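Local coordinates for pyridoxal phosphate homeostasis protein (Bifidobacterium adolescentis ATCC 15703, PDB 3CPG), which probably binds pyridoxal 5'-phosphate and takes part in keeping the supply of this cofactor in balance, at residues R31-A43 with T247-V261. Residues are numbered along the deposited sequence; the frame is centred on the assembly and turned at random.
Sequences RVLDRIAAAEEQA and TGDMELAIAEGSTIV. With ACT (acetate ion), chain B.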
# COMPACT_ATOMS: atom_id res chain seq x y z
N ARG A 31 -4.11 18.29 5.56
CA ARG A 31 -5.56 18.16 5.40
C ARG A 31 -5.97 16.69 5.44
O ARG A 31 -6.97 16.32 6.06
CB ARG A 31 -6.04 18.76 4.07
CG ARG A 31 -6.23 20.27 4.07
CD ARG A 31 -7.12 20.70 2.92
NE ARG A 31 -6.52 20.43 1.62
CZ ARG A 31 -5.55 21.15 1.07
NH1 ARG A 31 -5.06 22.20 1.72
NH2 ARG A 31 -5.06 20.83 -0.12
N VAL A 32 -5.19 15.85 4.78
CA VAL A 32 -5.46 14.42 4.74
C VAL A 32 -5.30 13.80 6.13
O VAL A 32 -6.11 12.97 6.53
CB VAL A 32 -4.53 13.69 3.74
CG1 VAL A 32 -4.66 12.17 3.90
CG2 VAL A 32 -4.89 14.09 2.32
N LEU A 33 -4.26 14.20 6.85
CA LEU A 33 -4.06 13.66 8.19
C LEU A 33 -5.23 14.05 9.08
O LEU A 33 -5.68 13.25 9.90
CB LEU A 33 -2.75 14.18 8.79
CG LEU A 33 -1.48 13.58 8.19
CD1 LEU A 33 -0.26 14.23 8.82
CD2 LEU A 33 -1.47 12.07 8.42
N ASP A 34 -5.72 15.28 8.92
CA ASP A 34 -6.85 15.74 9.70
C ASP A 34 -8.09 14.93 9.33
O ASP A 34 -8.88 14.56 10.20
CB ASP A 34 -7.13 17.23 9.47
CG ASP A 34 -6.06 18.13 10.08
OD1 ASP A 34 -5.33 17.68 10.99
OD2 ASP A 34 -5.96 19.30 9.65
N ARG A 35 -8.27 14.66 8.04
CA ARG A 35 -9.42 13.87 7.59
C ARG A 35 -9.36 12.47 8.18
O ARG A 35 -10.38 11.92 8.61
CB ARG A 35 -9.45 13.78 6.06
CG ARG A 35 -9.90 15.05 5.37
CD ARG A 35 -9.82 14.91 3.85
NE ARG A 35 -10.67 13.84 3.34
CZ ARG A 35 -10.75 13.50 2.06
NH1 ARG A 35 -10.01 14.13 1.16
NH2 ARG A 35 -11.57 12.53 1.68
N ILE A 36 -8.17 11.89 8.20
CA ILE A 36 -8.01 10.56 8.76
C ILE A 36 -8.40 10.59 10.23
O ILE A 36 -9.17 9.74 10.69
CB ILE A 36 -6.55 10.07 8.60
CG1 ILE A 36 -6.25 9.87 7.10
CG2 ILE A 36 -6.32 8.77 9.37
CD1 ILE A 36 -4.81 9.49 6.78
N ALA A 37 -7.89 11.57 10.97
CA ALA A 37 -8.22 11.70 12.39
C ALA A 37 -9.73 11.87 12.59
O ALA A 37 -10.32 11.23 13.46
CB ALA A 37 -7.48 12.88 13.00
N ALA A 38 -10.35 12.71 11.77
CA ALA A 38 -11.79 12.94 11.87
C ALA A 38 -12.57 11.67 11.57
O ALA A 38 -13.59 11.38 12.20
CB ALA A 38 -12.22 14.07 10.92
N ALA A 39 -12.08 10.89 10.60
CA ALA A 39 -12.74 9.65 10.21
C ALA A 39 -12.63 8.61 11.32
O ALA A 39 -13.58 7.88 11.58
CB ALA A 39 -12.11 9.10 8.93
N GLU A 40 -11.48 8.54 11.97
CA GLU A 40 -11.29 7.59 13.06
C GLU A 40 -12.25 7.93 14.20
O GLU A 40 -12.88 7.06 14.78
CB GLU A 40 -9.84 7.63 13.56
CG GLU A 40 -8.81 7.27 12.51
CD GLU A 40 -7.38 7.38 13.02
OE1 GLU A 40 -7.06 8.40 13.65
OE2 GLU A 40 -6.58 6.45 12.78
N GLU A 41 -12.35 9.22 14.50
CA GLU A 41 -13.23 9.72 15.56
C GLU A 41 -14.68 9.34 15.28
O GLU A 41 -15.39 8.84 16.16
CB GLU A 41 -13.10 11.24 15.66
CG GLU A 41 -14.04 11.91 16.67
CD GLU A 41 -13.65 11.67 18.11
OE1 GLU A 41 -12.60 11.03 18.36
OE2 GLU A 41 -14.38 12.12 19.02
N GLN A 42 -15.12 9.56 14.04
CA GLN A 42 -16.49 9.26 13.65
C GLN A 42 -16.79 7.76 13.75
O GLN A 42 -17.89 7.36 14.12
CB GLN A 42 -16.74 9.75 12.22
CG GLN A 42 -18.15 9.51 11.70
CD GLN A 42 -19.21 10.22 12.53
OE1 GLN A 42 -19.12 11.43 12.76
NE2 GLN A 42 -20.22 9.48 12.97
N ALA A 43 -15.79 6.94 13.42
CA ALA A 43 -15.95 5.49 13.46
C ALA A 43 -15.63 4.92 14.84
O ALA A 43 -15.67 3.71 15.04
CB ALA A 43 -15.04 4.84 12.42
N THR A 247 -8.42 8.95 -2.03
CA THR A 247 -8.93 10.31 -1.89
C THR A 247 -10.45 10.44 -1.86
O THR A 247 -11.00 11.17 -1.02
CB THR A 247 -8.40 11.23 -3.02
OG1 THR A 247 -6.98 11.36 -2.89
CG2 THR A 247 -9.03 12.62 -2.92
N GLY A 248 -11.14 9.75 -2.75
CA GLY A 248 -12.59 9.87 -2.82
C GLY A 248 -13.45 9.06 -1.87
O GLY A 248 -14.63 9.36 -1.69
N ASP A 249 -12.87 8.04 -1.24
CA ASP A 249 -13.67 7.20 -0.34
C ASP A 249 -12.96 6.79 0.94
O ASP A 249 -13.37 5.80 1.57
CB ASP A 249 -14.12 5.95 -1.10
CG ASP A 249 -12.94 5.12 -1.60
OD1 ASP A 249 -11.81 5.39 -1.15
OD2 ASP A 249 -13.14 4.20 -2.42
N MSE A 250 -11.94 7.52 1.36
CA MSE A 250 -11.23 7.13 2.58
C MSE A 250 -12.08 7.13 3.85
O MSE A 250 -11.87 6.31 4.74
CB MSE A 250 -9.96 7.98 2.79
CG MSE A 250 -10.20 9.45 3.08
SE MSE A 250 -8.53 10.35 3.51
CE MSE A 250 -8.02 10.85 1.74
N GLU A 251 -13.04 8.05 3.95
CA GLU A 251 -13.90 8.09 5.13
C GLU A 251 -14.66 6.77 5.27
O GLU A 251 -14.74 6.20 6.35
CB GLU A 251 -14.91 9.24 5.02
CG GLU A 251 -14.40 10.63 5.40
CD GLU A 251 -13.38 11.18 4.44
OE1 GLU A 251 -13.38 10.78 3.25
OE2 GLU A 251 -12.58 12.04 4.86
N LEU A 252 -15.21 6.28 4.16
CA LEU A 252 -15.95 5.02 4.17
C LEU A 252 -15.03 3.84 4.48
O LEU A 252 -15.39 2.92 5.21
CB LEU A 252 -16.64 4.80 2.82
CG LEU A 252 -17.70 5.83 2.42
CD1 LEU A 252 -18.11 5.60 0.97
CD2 LEU A 252 -18.90 5.72 3.35
N ALA A 253 -13.83 3.86 3.91
CA ALA A 253 -12.87 2.79 4.13
C ALA A 253 -12.52 2.72 5.61
O ALA A 253 -12.47 1.64 6.19
CB ALA A 253 -11.60 3.04 3.31
N ILE A 254 -12.28 3.88 6.21
CA ILE A 254 -11.93 3.91 7.62
C ILE A 254 -13.09 3.45 8.49
O ILE A 254 -12.89 2.77 9.50
CB ILE A 254 -11.44 5.32 8.01
CG1 ILE A 254 -10.13 5.61 7.27
CG2 ILE A 254 -11.23 5.40 9.52
CD1 ILE A 254 -9.61 7.02 7.44
N ALA A 255 -14.32 3.79 8.09
CA ALA A 255 -15.49 3.35 8.84
C ALA A 255 -15.58 1.83 8.80
O ALA A 255 -16.09 1.21 9.73
CB ALA A 255 -16.76 3.97 8.24
N GLU A 256 -15.09 1.23 7.71
CA GLU A 256 -15.14 -0.22 7.56
C GLU A 256 -13.88 -0.97 8.02
O GLU A 256 -13.72 -2.15 7.73
CB GLU A 256 -15.45 -0.59 6.10
CG GLU A 256 -16.87 -0.23 5.63
CD GLU A 256 -17.97 -0.86 6.48
OE1 GLU A 256 -17.80 -2.01 6.94
OE2 GLU A 256 -19.02 -0.20 6.66
N GLY A 257 -12.99 -0.28 8.73
CA GLY A 257 -11.80 -0.93 9.25
C GLY A 257 -10.45 -0.80 8.56
O GLY A 257 -9.50 -1.48 8.95
N SER A 258 -10.34 0.06 7.56
CA SER A 258 -9.07 0.23 6.87
C SER A 258 -7.92 0.53 7.83
O SER A 258 -8.10 1.25 8.80
CB SER A 258 -9.17 1.37 5.85
OG SER A 258 -7.91 1.63 5.28
N THR A 259 -6.75 -0.04 7.56
CA THR A 259 -5.58 0.22 8.39
C THR A 259 -4.54 0.98 7.58
O THR A 259 -3.57 1.50 8.13
CB THR A 259 -4.94 -1.07 8.93
OG1 THR A 259 -4.38 -1.82 7.84
CG2 THR A 259 -5.97 -1.90 9.67
N ILE A 260 -4.76 1.04 6.27
CA ILE A 260 -3.88 1.76 5.36
C ILE A 260 -4.72 2.39 4.26
O ILE A 260 -5.44 1.70 3.55
CB ILE A 260 -2.85 0.85 4.66
CG1 ILE A 260 -1.90 0.22 5.68
CG2 ILE A 260 -2.04 1.67 3.64
CD1 ILE A 260 -0.90 -0.74 5.05
N VAL A 261 -4.65 3.71 4.13
CA VAL A 261 -5.37 4.39 3.07
C VAL A 261 -4.29 4.85 2.10
O VAL A 261 -3.22 5.28 2.52
CB VAL A 261 -6.18 5.60 3.58
CG1 VAL A 261 -7.32 5.11 4.47
CG2 VAL A 261 -5.28 6.57 4.34
C ACT B . -6.17 9.18 -5.23
O ACT B . -5.26 9.67 -5.89
OXT ACT B . -6.07 9.12 -4.02
CH3 ACT B . -7.40 8.67 -5.93
O HOH W 1 -12.69 12.87 7.52
O HOH W 2 -15.50 7.13 9.46
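R35 of helix 19-42 meets E251 of helix 250-255 in a side-on salt bridge. NE of R35 donates to OE2 of E251 at 3.0 Å, while NH2 of R35 reaches OE1 of E251 at 3.0 Å. Both oxygens use their syn lone pairs, and the guanidinium and carboxylate planes are 9° apart. The bend of R35 at chi3 (61°) helps turn its head into the carboxylate plane. NH2 of R35 gives a further hydrogen bond to the carbonyl O of T247 (3.1 Å, tilted somewhat from the guanidinium plane); arginine suits the place because its flat head pairs with both carboxylate oxygens and still offers the carbonyl an N-H. The apolar CE of M250, modelled as selenomethionine, sits over one guanidinium face without taking its N-H groups.

One water supplements these bonds, donating to both R35 O and E251 OE2.

Farther along, where the helices cross at -41°, the contact is apolar. A39, small enough to let the backbones draw close, receives CD1 of I254 on its CB at 3.6 Å. I36 crosses I254 at about a right angle and meets V261 of strand 260-263 tip to tip (CD1 to CG2, 3.8 Å), while A43 CB rests against A255 CA.

The contact thus joins the N-terminal helix to the last helix and strand of the TIM barrel. The side chains of T247 and the predicted cofactor lysine K57 are about 9 Å apart. The salt bridge fixes the R35 head, whose NH2 holds T247 O, linking the helix pair to an acetate ion, probably from the crystallisation liquor, that T247 N and OG1, G264 N and T265 N bind.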